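Local coordinates for protein UDP-galactopyranose mutase (Deinococcus radiodurans, PDB 3HDQ) that probably interconverts UDP-galactopyranose and UDP-galactofuranose, carrying FAD as its cofactor and binding the nucleotide sugar in a pocket beside the flavin, at residues L135-S139 with F140-E144; N204-R208 with Y209-T213; S165-G168 with R169-N173. All coordinates share one frame; numbering follows the deposited sequence.

In the fold
Interactions 1 and 3 belong to the helical part of the chain: 135-144 opens helix 139-149, and 165-173 spans a kink in helix 159-184, the next helix in sequence. Their centres are 16 Å apart and their nearest atoms about 6 Å, with Phe146 of the first helix packing on Val167 and Leu171 of the second. Interaction 2 lies in the loop that follows and touches interaction 1, Ser139 OG standing 3.8 Å from Asn204 CA. It alone reaches the substrate directly, through Tyr209 and Phe210. The side chain of Tyr172 in interaction 3 is about 8 Å from the bound UDP-galactose, whereas interaction 1 sits farther out at the surface.

Interaction 1: residues L135-S139 with F140-E144; sequences LNLTS and FQVEE
Thr138 OG1 is met by two backbone N-H groups at the start of helix 139-149: Gln141 N at 3.3 Å, and Phe140 N through a weak, bent bond. With its first torsion at 73°, the hydroxyl lies between the backbone N and the carbonyl carbon of its own residue, turned over the first turn of the helix. The return bond makes this a capping box, because Thr138 N donates to Gln141 OE1 at 2.9 Å in a nearly straight bond (167° at the hydrogen). The donor is tilted slightly from the amide carbonyl plane. Gln141 runs extended beyond CG, back along the chain, and its OE1 also lies beside Leu137 CA and Thr138 CG2. With an alanine in place of Gln141, Thr138 N would probably be left without its acceptor and the box reduced to its hydroxyl half. Thr138 O then begins the regular helix pattern, accepting from Val142 N at 3.1 Å. Ser139 OG is hydrogen-bonded to Thr203 O, and Val142 rests on Leu126 of helix 126-133. Leu137 crosses Val142 at about a right angle, its CD1 4.1 Å from Val142 CG2.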
ATOM      1  N   LEU A 135     -33.586  17.835 -32.672  1.00 30.93           N
ATOM      2  CA  LEU A 135     -34.984  18.079 -32.303  1.00 32.25           C
ATOM      3  C   LEU A 135     -35.113  19.079 -31.159  1.00 33.42           C
ATOM      4  O   LEU A 135     -34.117  19.520 -30.592  1.00 28.73           O
ATOM      5  CB  LEU A 135     -35.691  16.775 -31.915  1.00 28.11           C
ATOM      6  CG  LEU A 135     -35.779  15.655 -32.953  1.00 35.63           C
ATOM      7  CD1 LEU A 135     -36.239  14.346 -32.310  1.00 33.37           C
ATOM      8  CD2 LEU A 135     -36.700  16.036 -34.100  1.00 35.14           C
ATOM      9  N   ASN A 136     -36.351  19.416 -30.814  1.00 37.10           N
ATOM     10  CA  ASN A 136     -36.619  20.272 -29.665  1.00 35.06           C
ATOM     11  C   ASN A 136     -37.765  19.741 -28.832  1.00 32.87           C
ATOM     12  O   ASN A 136     -38.624  20.498 -28.384  1.00 31.18           O
ATOM     13  CB  ASN A 136     -36.938  21.703 -30.104  1.00 37.34           C
ATOM     14  CG  ASN A 136     -35.735  22.416 -30.671  1.00 40.01           C
ATOM     15  OD1 ASN A 136     -35.096  23.210 -29.984  1.00 50.91           O
ATOM     16  ND2 ASN A 136     -35.412  22.132 -31.929  1.00 47.90           N
ATOM     17  N   LEU A 137     -37.792  18.434 -28.629  1.00 33.57           N
ATOM     18  CA  LEU A 137     -38.844  17.859 -27.815  1.00 32.21           C
ATOM     19  C   LEU A 137     -38.759  18.348 -26.376  1.00 32.43           C
ATOM     20  O   LEU A 137     -37.673  18.581 -25.845  1.00 28.78           O
ATOM     21  CB  LEU A 137     -38.763  16.334 -27.847  1.00 31.51           C
ATOM     22  CG  LEU A 137     -38.602  15.776 -29.254  1.00 35.26           C
ATOM     23  CD1 LEU A 137     -38.589  14.253 -29.223  1.00 32.69           C
ATOM     24  CD2 LEU A 137     -39.722  16.298 -30.142  1.00 30.12           C
ATOM     25  N   THR A 138     -39.922  18.514 -25.761  1.00 29.41           N
ATOM     26  CA  THR A 138     -40.014  18.630 -24.320  1.00 30.47           C
ATOM     27  C   THR A 138     -40.024  17.208 -23.775  1.00 31.32           C
ATOM     28  O   THR A 138     -40.107  16.250 -24.540  1.00 29.14           O
ATOM     29  CB  THR A 138     -41.344  19.274 -23.903  1.00 31.56           C
ATOM     30  OG1 THR A 138     -42.403  18.328 -24.100  1.00 27.46           O
ATOM     31  CG2 THR A 138     -41.625  20.532 -24.726  1.00 28.50           C
ATOM     32  N   SER A 139     -39.956  17.080 -22.457  1.00 27.10           N
ATOM     33  CA  SER A 139     -40.062  15.782 -21.799  1.00 32.80           C
ATOM     34  C   SER A 139     -41.344  15.033 -22.109  1.00 36.11           C
ATOM     35  O   SER A 139     -41.343  13.799 -22.203  1.00 33.13           O
ATOM     36  CB  SER A 139     -39.929  15.939 -20.288  1.00 25.51           C
ATOM     37  OG  SER A 139     -38.559  15.950 -19.980  1.00 41.49           O
ATOM     38  N   PHE A 140     -42.436  15.775 -22.251  1.00 31.83           N
ATOM     39  CA  PHE A 140     -43.720  15.159 -22.577  1.00 38.14           C
ATOM     40  C   PHE A 140     -43.738  14.590 -23.994  1.00 32.44           C
ATOM     41  O   PHE A 140     -44.354  13.560 -24.254  1.00 43.58           O
ATOM     42  CB  PHE A 140     -44.860  16.143 -22.314  1.00 31.18           C
ATOM     43  CG  PHE A 140     -44.796  16.744 -20.940  1.00 34.70           C
ATOM     44  CD1 PHE A 140     -45.281  16.049 -19.844  1.00 31.32           C
ATOM     45  CD2 PHE A 140     -44.184  17.971 -20.729  1.00 32.31           C
ATOM     46  CE1 PHE A 140     -45.198  16.588 -18.565  1.00 30.96           C
ATOM     47  CE2 PHE A 140     -44.092  18.511 -19.451  1.00 28.32           C
ATOM     48  CZ  PHE A 140     -44.600  17.821 -18.371  1.00 32.24           C
ATOM     49  N   GLN A 141     -43.012  15.224 -24.902  1.00 34.03           N
ATOM     50  CA  GLN A 141     -43.000  14.750 -26.277  1.00 33.36           C
ATOM     51  C   GLN A 141     -42.034  13.589 -26.522  1.00 34.46           C
ATOM     52  O   GLN A 141     -42.304  12.722 -27.353  1.00 35.73           O
ATOM     53  CB  GLN A 141     -42.693  15.894 -27.234  1.00 30.93           C
ATOM     54  CG  GLN A 141     -43.777  16.928 -27.300  1.00 34.75           C
ATOM     55  CD  GLN A 141     -43.271  18.210 -27.915  1.00 40.39           C
ATOM     56  OE1 GLN A 141     -42.113  18.590 -27.721  1.00 35.23           O
ATOM     57  NE2 GLN A 141     -44.125  18.880 -28.665  1.00 35.78           N
ATOM     58  N   VAL A 142     -40.912  13.567 -25.813  1.00 33.56           N
ATOM     59  CA  VAL A 142     -39.929  12.520 -26.064  1.00 36.54           C
ATOM     60  C   VAL A 142     -40.478  11.137 -25.680  1.00 33.93           C
ATOM     61  O   VAL A 142     -40.124  10.130 -26.290  1.00 33.32           O
ATOM     62  CB  VAL A 142     -38.576  12.800 -25.387  1.00 29.83           C
ATOM     63  CG1 VAL A 142     -38.655  12.522 -23.891  1.00 32.18           C
ATOM     64  CG2 VAL A 142     -37.479  11.969 -26.052  1.00 31.62           C
ATOM     65  N   GLU A 143     -41.366  11.096 -24.693  1.00 32.66           N
ATOM     66  CA  GLU A 143     -42.041   9.849 -24.360  1.00 39.78           C
ATOM     67  C   GLU A 143     -42.865   9.359 -25.545  1.00 40.75           C
ATOM     68  O   GLU A 143     -42.818   8.181 -25.923  1.00 41.57           O
ATOM     69  CB  GLU A 143     -42.944  10.031 -23.150  1.00 42.77           C
ATOM     70  CG  GLU A 143     -43.530   8.732 -22.659  1.00 49.59           C
ATOM     71  CD  GLU A 143     -43.617   8.684 -21.154  1.00 59.95           C
ATOM     72  OE1 GLU A 143     -44.336   9.526 -20.576  1.00 65.79           O
ATOM     73  OE2 GLU A 143     -42.959   7.809 -20.549  1.00 61.05           O
ATOM     74  N   GLU A 144     -43.614  10.277 -26.139  1.00 39.24           N
ATOM     75  CA  GLU A 144     -44.439   9.936 -27.288  1.00 43.75           C
ATOM     76  C   GLU A 144     -43.532   9.524 -28.444  1.00 39.57           C
ATOM     77  O   GLU A 144     -43.790   8.538 -29.137  1.00 39.02           O
ATOM     78  CB  GLU A 144     -45.336  11.119 -27.652  1.00 41.00           C
ATOM     79  CG  GLU A 144     -45.822  11.879 -26.412  1.00 45.50           C
ATOM     80  CD  GLU A 144     -46.898  12.913 -26.710  1.00 65.13           C
ATOM     81  OE1 GLU A 144     -48.060  12.511 -26.963  1.00 75.51           O
ATOM     82  OE2 GLU A 144     -46.585  14.128 -26.666  1.00 57.46           O
TER

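Interaction 2: residues N204-R208 with Y209-T213; sequences NRDNR and YFADT. With GDU (galactose-uridine-5'-diphosphate), chain K.
This is a local contact within the irregular loop between helix 159-184 and strand 214-218, where an arginine folds back over the backbone that follows it and the next two residues meet the substrate. Bent at chi2 (126°) and chi3 (99°), the Arg208 chain brings one guanidinium face over Phe210 O and Ala211 CA, the oxygen 3.8 Å above the plane toward the rim. Nearer the main chain, Arg208 CB packs 3.1 Å from the same Phe210 O, which itself accepts from Gln215 NE2. The charged end is tied upstream: Arg208 NH1 forms a salt bridge with Asp206 OD2 at 2.6 Å, reaching the syn side of the carboxylate with that oxygen close to the guanidinium plane. Asn204 OD1 takes Asp206 N in an Asx turn. Beyond the arginine, Tyr209 OH donates a very short bond, 2.5 Å, to O1A of UDP-galactose. Phe210 turns its ring edge to the galactose, CZ 3.1 Å from O4' of the sugar and CE2 close to O3', while Tyr209 CB sits over one ring face and His88 stacks on the ring. The loop thus forms part of the UDP-galactose pocket, serving phosphate and galactose alike.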
ATOM      1  N   ASN A 204     -36.468  12.426 -18.795  1.00 26.75           N
ATOM      2  CA  ASN A 204     -36.091  13.695 -18.169  1.00 25.05           C
ATOM      3  C   ASN A 204     -34.734  14.202 -18.676  1.00 26.70           C
ATOM      4  O   ASN A 204     -34.218  13.706 -19.688  1.00 26.83           O
ATOM      5  CB  ASN A 204     -36.119  13.585 -16.637  1.00 22.13           C
ATOM      6  CG  ASN A 204     -35.058  12.640 -16.091  1.00 25.50           C
ATOM      7  OD1 ASN A 204     -34.100  12.307 -16.782  1.00 23.59           O
ATOM      8  ND2 ASN A 204     -35.232  12.200 -14.842  1.00 21.57           N
ATOM      9  N   ARG A 205     -34.154  15.175 -17.977  1.00 26.00           N
ATOM     10  CA  ARG A 205     -32.853  15.722 -18.364  1.00 27.13           C
ATOM     11  C   ARG A 205     -31.717  15.384 -17.380  1.00 30.04           C
ATOM     12  O   ARG A 205     -30.718  16.091 -17.307  1.00 30.94           O
ATOM     13  CB  ARG A 205     -32.952  17.235 -18.548  1.00 29.62           C
ATOM     14  CG  ARG A 205     -34.059  17.659 -19.511  1.00 34.37           C
ATOM     15  CD  ARG A 205     -34.016  19.160 -19.749  1.00 27.73           C
ATOM     16  NE  ARG A 205     -32.853  19.538 -20.542  1.00 28.14           N
ATOM     17  CZ  ARG A 205     -32.567  20.788 -20.885  1.00 29.31           C
ATOM     18  NH1 ARG A 205     -33.351  21.776 -20.488  1.00 26.88           N
ATOM     19  NH2 ARG A 205     -31.500  21.052 -21.624  1.00 27.09           N
ATOM     20  N   ASP A 206     -31.871  14.298 -16.634  1.00 27.03           N
ATOM     21  CA  ASP A 206     -30.844  13.847 -15.707  1.00 21.43           C
ATOM     22  C   ASP A 206     -29.680  13.250 -16.492  1.00 29.22           C
ATOM     23  O   ASP A 206     -29.868  12.346 -17.318  1.00 25.53           O
ATOM     24  CB  ASP A 206     -31.436  12.809 -14.750  1.00 23.77           C
ATOM     25  CG  ASP A 206     -30.534  12.518 -13.551  1.00 29.54           C
ATOM     26  OD1 ASP A 206     -29.311  12.771 -13.623  1.00 30.58           O
ATOM     27  OD2 ASP A 206     -31.056  12.030 -12.527  1.00 29.19           O
ATOM     28  N   ASN A 207     -28.478  13.754 -16.249  1.00 21.58           N
ATOM     29  CA  ASN A 207     -27.328  13.227 -16.956  1.00 24.93           C
ATOM     30  C   ASN A 207     -26.389  12.413 -16.069  1.00 23.25           C
ATOM     31  O   ASN A 207     -25.322  12.006 -16.525  1.00 24.04           O
ATOM     32  CB  ASN A 207     -26.560  14.344 -17.681  1.00 20.33           C
ATOM     33  CG  ASN A 207     -25.888  15.311 -16.716  1.00 26.94           C
ATOM     34  OD1 ASN A 207     -26.219  15.348 -15.530  1.00 20.14           O
ATOM     35  ND2 ASN A 207     -24.947  16.109 -17.228  1.00 22.84           N
ATOM     36  N   ARG A 208     -26.770  12.186 -14.811  1.00 23.21           N
ATOM     37  CA  ARG A 208     -25.983  11.290 -13.955  1.00 27.39           C
ATOM     38  C   ARG A 208     -26.086   9.860 -14.459  1.00 28.88           C
ATOM     39  O   ARG A 208     -27.123   9.431 -14.971  1.00 24.68           O
ATOM     40  CB  ARG A 208     -26.461  11.300 -12.509  1.00 25.25           C
ATOM     41  CG  ARG A 208     -26.404  12.637 -11.824  1.00 25.49           C
ATOM     42  CD  ARG A 208     -27.779  12.893 -11.282  1.00 31.07           C
ATOM     43  NE  ARG A 208     -27.900  12.591  -9.876  1.00 32.71           N
ATOM     44  CZ  ARG A 208     -29.034  12.213  -9.310  1.00 29.34           C
ATOM     45  NH1 ARG A 208     -30.121  12.063 -10.049  1.00 26.38           N
ATOM     46  NH2 ARG A 208     -29.070  11.973  -8.009  1.00 30.39           N
ATOM     47  N   TYR A 209     -25.009   9.112 -14.288  1.00 25.18           N
ATOM     48  CA  TYR A 209     -25.030   7.731 -14.693  1.00 24.03           C
ATOM     49  C   TYR A 209     -25.860   6.927 -13.707  1.00 23.99           C
ATOM     50  O   TYR A 209     -26.462   5.921 -14.077  1.00 31.28           O
ATOM     51  CB  TYR A 209     -23.614   7.204 -14.806  1.00 22.79           C
ATOM     52  CG  TYR A 209     -23.502   6.037 -15.731  1.00 27.92           C
ATOM     53  CD1 TYR A 209     -23.723   6.184 -17.093  1.00 23.55           C
ATOM     54  CD2 TYR A 209     -23.177   4.774 -15.245  1.00 25.62           C
ATOM     55  CE1 TYR A 209     -23.615   5.105 -17.944  1.00 26.02           C
ATOM     56  CE2 TYR A 209     -23.074   3.703 -16.077  1.00 24.49           C
ATOM     57  CZ  TYR A 209     -23.292   3.863 -17.423  1.00 27.04           C
ATOM     58  OH  TYR A 209     -23.179   2.771 -18.244  1.00 28.71           O
ATOM     59  N   PHE A 210     -25.898   7.385 -12.456  1.00 22.96           N
ATOM     60  CA  PHE A 210     -26.706   6.747 -11.422  1.00 20.69           C
ATOM     61  C   PHE A 210     -27.636   7.756 -10.798  1.00 25.89           C
ATOM     62  O   PHE A 210     -27.275   8.927 -10.640  1.00 27.94           O
ATOM     63  CB  PHE A 210     -25.828   6.175 -10.299  1.00 27.00           C
ATOM     64  CG  PHE A 210     -24.654   5.388 -10.790  1.00 29.53           C
ATOM     65  CD1 PHE A 210     -23.366   5.888 -10.666  1.00 22.66           C
ATOM     66  CD2 PHE A 210     -24.835   4.155 -11.387  1.00 25.46           C
ATOM     67  CE1 PHE A 210     -22.274   5.170 -11.130  1.00 27.33           C
ATOM     68  CE2 PHE A 210     -23.743   3.427 -11.854  1.00 29.69           C
ATOM     69  CZ  PHE A 210     -22.458   3.935 -11.722  1.00 24.33           C
ATOM     70  N   ALA A 211     -28.814   7.294 -10.393  1.00 27.85           N
ATOM     71  CA  ALA A 211     -29.771   8.149  -9.693  1.00 28.85           C
ATOM     72  C   ALA A 211     -29.900   7.762  -8.230  1.00 22.98           C
ATOM     73  O   ALA A 211     -30.807   8.228  -7.545  1.00 31.14           O
ATOM     74  CB  ALA A 211     -31.141   8.091 -10.372  1.00 29.87           C
ATOM     75  N   ASP A 212     -28.995   6.917  -7.754  1.00 21.43           N
ATOM     76  CA  ASP A 212     -29.038   6.441  -6.373  1.00 25.80           C
ATOM     77  C   ASP A 212     -28.985   7.597  -5.366  1.00 28.32           C
ATOM     78  O   ASP A 212     -28.439   8.665  -5.660  1.00 22.84           O
ATOM     79  CB  ASP A 212     -27.855   5.508  -6.072  1.00 25.40           C
ATOM     80  CG  ASP A 212     -27.688   4.377  -7.087  1.00 28.69           C
ATOM     81  OD1 ASP A 212     -26.967   3.404  -6.762  1.00 34.91           O
ATOM     82  OD2 ASP A 212     -28.244   4.442  -8.198  1.00 33.28           O
ATOM     83  N   THR A 213     -29.518   7.345  -4.171  1.00 23.93           N
ATOM     84  CA  THR A 213     -29.518   8.297  -3.057  1.00 24.86           C
ATOM     85  C   THR A 213     -28.122   8.675  -2.510  1.00 26.48           C
ATOM     86  O   THR A 213     -27.848   9.852  -2.243  1.00 27.69           O
ATOM     87  CB  THR A 213     -30.367   7.739  -1.890  1.00 26.32           C
ATOM     88  OG1 THR A 213     -31.645   7.331  -2.393  1.00 31.43           O
ATOM     89  CG2 THR A 213     -30.568   8.788  -0.789  1.00 22.25           C
TER
HETATM   90  N1  GDU K 500     -24.056  -0.491 -22.394  1.00 26.82           N
HETATM   91  C2  GDU K 500     -23.950  -0.016 -23.546  1.00 32.82           C
HETATM   92  N3  GDU K 500     -23.574   1.074 -24.064  1.00 32.03           N
HETATM   93  C4  GDU K 500     -23.161   1.974 -23.155  1.00 31.14           C
HETATM   94  C5  GDU K 500     -23.209   1.587 -21.725  1.00 26.52           C
HETATM   95  C6  GDU K 500     -23.652   0.355 -21.403  1.00 28.25           C
HETATM   96  O2  GDU K 500     -24.350  -0.950 -24.538  1.00 29.24           O
HETATM   97  O4  GDU K 500     -22.730   3.073 -23.498  1.00 28.92           O
HETATM   98  C1D GDU K 500     -24.506  -1.823 -22.104  1.00 27.28           C
HETATM   99  C2D GDU K 500     -23.494  -2.986 -22.236  1.00 27.30           C
HETATM  100  O2D GDU K 500     -24.124  -4.227 -22.527  1.00 28.37           O
HETATM  101  C3D GDU K 500     -22.867  -2.966 -20.857  1.00 29.88           C
HETATM  102  C4D GDU K 500     -24.140  -2.846 -20.022  1.00 27.30           C
HETATM  103  O4D GDU K 500     -25.009  -1.985 -20.764  1.00 26.62           O
HETATM  104  O3D GDU K 500     -22.127  -4.158 -20.609  1.00 29.83           O
HETATM  105  C5D GDU K 500     -23.951  -2.547 -18.542  1.00 30.97           C
HETATM  106  O5D GDU K 500     -23.334  -1.247 -18.527  1.00 34.48           O
HETATM  107  PA  GDU K 500     -22.317  -0.797 -17.382  1.00 27.23           P
HETATM  108  O1A GDU K 500     -22.132   0.678 -17.490  1.00 29.66           O
HETATM  109  O2A GDU K 500     -22.930  -1.112 -16.081  1.00 25.20           O
HETATM  110  O3A GDU K 500     -20.894  -1.464 -17.610  1.00 32.76           O
HETATM  111  PB  GDU K 500     -19.880  -1.743 -16.426  1.00 28.85           P
HETATM  112  O1B GDU K 500     -18.759  -2.388 -17.152  1.00 30.64           O
HETATM  113  O2B GDU K 500     -20.319  -2.690 -15.372  1.00 25.71           O
HETATM  114  O3B GDU K 500     -19.281  -0.409 -15.762  0.63 28.10           O
HETATM  115  C1' GDU K 500     -18.607  -0.140 -14.517  0.33 31.32           C
HETATM  116  C2' GDU K 500     -19.662   0.071 -13.411  0.47 30.34           C
HETATM  117  C3' GDU K 500     -20.689   1.071 -13.991  0.57 29.40           C
HETATM  118  C4' GDU K 500     -19.980   2.453 -14.125  0.53 30.56           C
HETATM  119  C5' GDU K 500     -18.672   2.260 -14.942  0.54 32.53           C
HETATM  120  C6' GDU K 500     -17.728   3.496 -14.904  0.56 32.05           C
HETATM  121  O2' GDU K 500     -20.241  -1.176 -12.983  0.51 29.79           O
HETATM  122  O3' GDU K 500     -21.843   1.117 -13.122  0.61 26.37           O
HETATM  123  O4' GDU K 500     -19.707   2.944 -12.796  0.43 31.16           O
HETATM  124  O5' GDU K 500     -17.851   1.083 -14.700  0.33 33.10           O
HETATM  125  O6' GDU K 500     -17.848   4.326 -16.084  0.87 26.60           O

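Interaction 3: residues S165-G168 with R169-N173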
ATOM      1  N   SER A 165     -37.358  -2.284 -27.410  1.00 35.46           N
ATOM      2  CA  SER A 165     -38.766  -2.143 -27.043  1.00 38.31           C
ATOM      3  C   SER A 165     -39.061  -0.847 -26.293  1.00 39.53           C
ATOM      4  O   SER A 165     -40.220  -0.548 -25.981  1.00 36.21           O
ATOM      5  CB  SER A 165     -39.221  -3.340 -26.192  1.00 37.04           C
ATOM      6  OG  SER A 165     -38.664  -3.287 -24.892  1.00 35.36           O
ATOM      7  N   LYS A 166     -38.012  -0.084 -25.999  1.00 37.70           N
ATOM      8  CA  LYS A 166     -38.171   1.174 -25.273  1.00 37.62           C
ATOM      9  C   LYS A 166     -37.783   2.403 -26.091  1.00 34.29           C
ATOM     10  O   LYS A 166     -38.459   3.435 -26.019  1.00 35.41           O
ATOM     11  CB  LYS A 166     -37.394   1.139 -23.951  1.00 39.96           C
ATOM     12  CG  LYS A 166     -37.927   0.109 -22.974  1.00 41.77           C
ATOM     13  CD  LYS A 166     -37.205   0.143 -21.641  1.00 46.04           C
ATOM     14  CE  LYS A 166     -37.631  -1.056 -20.799  1.00 57.03           C
ATOM     15  NZ  LYS A 166     -37.036  -1.031 -19.441  1.00 62.17           N
ATOM     16  N   VAL A 167     -36.706   2.295 -26.863  1.00 29.06           N
ATOM     17  CA  VAL A 167     -36.213   3.435 -27.637  1.00 28.99           C
ATOM     18  C   VAL A 167     -36.000   3.114 -29.109  1.00 33.34           C
ATOM     19  O   VAL A 167     -35.470   3.935 -29.859  1.00 32.29           O
ATOM     20  CB  VAL A 167     -34.882   3.973 -27.074  1.00 34.75           C
ATOM     21  CG1 VAL A 167     -35.077   4.495 -25.664  1.00 27.63           C
ATOM     22  CG2 VAL A 167     -33.803   2.890 -27.130  1.00 33.94           C
ATOM     23  N   GLY A 168     -36.396   1.916 -29.523  1.00 33.41           N
ATOM     24  CA  GLY A 168     -36.371   1.574 -30.928  1.00 28.48           C
ATOM     25  C   GLY A 168     -35.019   1.150 -31.454  1.00 31.83           C
ATOM     26  O   GLY A 168     -34.033   1.084 -30.731  1.00 34.23           O
ATOM     27  N   ARG A 169     -34.981   0.905 -32.755  1.00 37.77           N
ATOM     28  CA  ARG A 169     -33.871   0.230 -33.406  1.00 37.86           C
ATOM     29  C   ARG A 169     -32.669   1.143 -33.722  1.00 34.84           C
ATOM     30  O   ARG A 169     -31.521   0.705 -33.666  1.00 32.52           O
ATOM     31  CB  ARG A 169     -34.403  -0.452 -34.670  1.00 32.91           C
ATOM     32  CG  ARG A 169     -33.375  -1.187 -35.489  1.00 43.00           C
ATOM     33  CD  ARG A 169     -32.917  -2.464 -34.823  1.00 45.21           C
ATOM     34  NE  ARG A 169     -34.015  -3.298 -34.325  1.00 47.42           N
ATOM     35  CZ  ARG A 169     -33.838  -4.524 -33.841  1.00 42.79           C
ATOM     36  NH1 ARG A 169     -32.618  -5.047 -33.809  1.00 34.39           N
ATOM     37  NH2 ARG A 169     -34.869  -5.226 -33.386  1.00 45.66           N
ATOM     38  N   ASP A 170     -32.918   2.404 -34.050  1.00 33.85           N
ATOM     39  CA  ASP A 170     -31.801   3.312 -34.344  1.00 32.29           C
ATOM     40  C   ASP A 170     -30.986   3.682 -33.092  1.00 30.40           C
ATOM     41  O   ASP A 170     -29.755   3.658 -33.103  1.00 35.31           O
ATOM     42  CB  ASP A 170     -32.287   4.583 -35.042  1.00 32.39           C
ATOM     43  CG  ASP A 170     -31.145   5.399 -35.603  1.00 37.76           C
ATOM     44  OD1 ASP A 170     -31.113   6.631 -35.391  1.00 41.24           O
ATOM     45  OD2 ASP A 170     -30.265   4.799 -36.248  1.00 38.32           O
ATOM     46  N   LEU A 171     -31.674   4.024 -32.011  1.00 29.13           N
ATOM     47  CA  LEU A 171     -30.994   4.380 -30.775  1.00 29.25           C
ATOM     48  C   LEU A 171     -30.261   3.168 -30.213  1.00 34.06           C
ATOM     49  O   LEU A 171     -29.166   3.287 -29.656  1.00 32.16           O
ATOM     50  CB  LEU A 171     -31.993   4.956 -29.770  1.00 29.35           C
ATOM     51  CG  LEU A 171     -32.453   6.362 -30.159  1.00 29.91           C
ATOM     52  CD1 LEU A 171     -33.568   6.831 -29.229  1.00 22.96           C
ATOM     53  CD2 LEU A 171     -31.253   7.334 -30.150  1.00 21.59           C
ATOM     54  N   TYR A 172     -30.873   2.001 -30.395  1.00 33.31           N
ATOM     55  CA  TYR A 172     -30.259   0.731 -30.044  1.00 29.94           C
ATOM     56  C   TYR A 172     -28.969   0.498 -30.824  1.00 32.09           C
ATOM     57  O   TYR A 172     -27.960   0.087 -30.253  1.00 32.40           O
ATOM     58  CB  TYR A 172     -31.248  -0.416 -30.296  1.00 31.53           C
ATOM     59  CG  TYR A 172     -30.629  -1.797 -30.272  1.00 36.69           C
ATOM     60  CD1 TYR A 172     -30.391  -2.447 -29.071  1.00 34.42           C
ATOM     61  CD2 TYR A 172     -30.298  -2.455 -31.453  1.00 33.71           C
ATOM     62  CE1 TYR A 172     -29.831  -3.716 -29.039  1.00 33.11           C
ATOM     63  CE2 TYR A 172     -29.741  -3.724 -31.432  1.00 37.73           C
ATOM     64  CZ  TYR A 172     -29.508  -4.346 -30.218  1.00 36.70           C
ATOM     65  OH  TYR A 172     -28.958  -5.601 -30.172  1.00 37.20           O
ATOM     66  N   ASN A 173     -28.995   0.743 -32.129  1.00 28.61           N
ATOM     67  CA  ASN A 173     -27.800   0.522 -32.941  1.00 31.75           C
ATOM     68  C   ASN A 173     -26.705   1.529 -32.605  1.00 32.71           C
ATOM     69  O   ASN A 173     -25.512   1.232 -32.733  1.00 35.23           O
ATOM     70  CB  ASN A 173     -28.104   0.606 -34.438  1.00 31.58           C
ATOM     71  CG  ASN A 173     -28.997  -0.528 -34.934  1.00 38.31           C
ATOM     72  OD1 ASN A 173     -29.085  -1.597 -34.329  1.00 38.82           O
ATOM     73  ND2 ASN A 173     -29.662  -0.290 -36.052  1.00 32.84           N
TER
HETATM   74  O   HOH W   1     -34.624   4.379 -32.186  1.00 34.80           O
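Val167 and Leu171, one turn apart in helix 159-184, pack tightly through their side chains while the backbone between them is opened by a water. The side chains cross at about a right angle, with Val167 CG2 3.8 Å from Leu171 CB. The leucine's CD1 branch reaches back along the turn to lie 3.5 Å from Val167 O. Phe146 of helix 139-149 packs on both residues, burying this part between helices.

The backbone is looser. Gly168 has a positive phi of 81°, where a residue with a CB is seldom at ease, and the helix kinks here, the N-H groups of Arg169 and Asp170 having no bond to the preceding turn. Gly168 O is reached by Tyr172 N only weakly, at 3.3 Å. With CG anti to the backbone N (chi1 167°), the Tyr172 ring leads away from Gly168, and the side chain lies about 4 Å from that of Phe176, which binds UDP-galactose. In place of a direct bond, a water donates to Val167 O and accepts from Leu171 N at 3.0 Å. On the more exposed side, Arg169 makes salt bridges with Glu160 and Glu151; Asp170 OD1 takes a hydrogen bond from Tyr133 OH and a salt bridge from Lys174. The chemistry implies a helix carried across its kink by apolar packing, one weak backbone bond and a water that satisfies both a carbonyl and an amide.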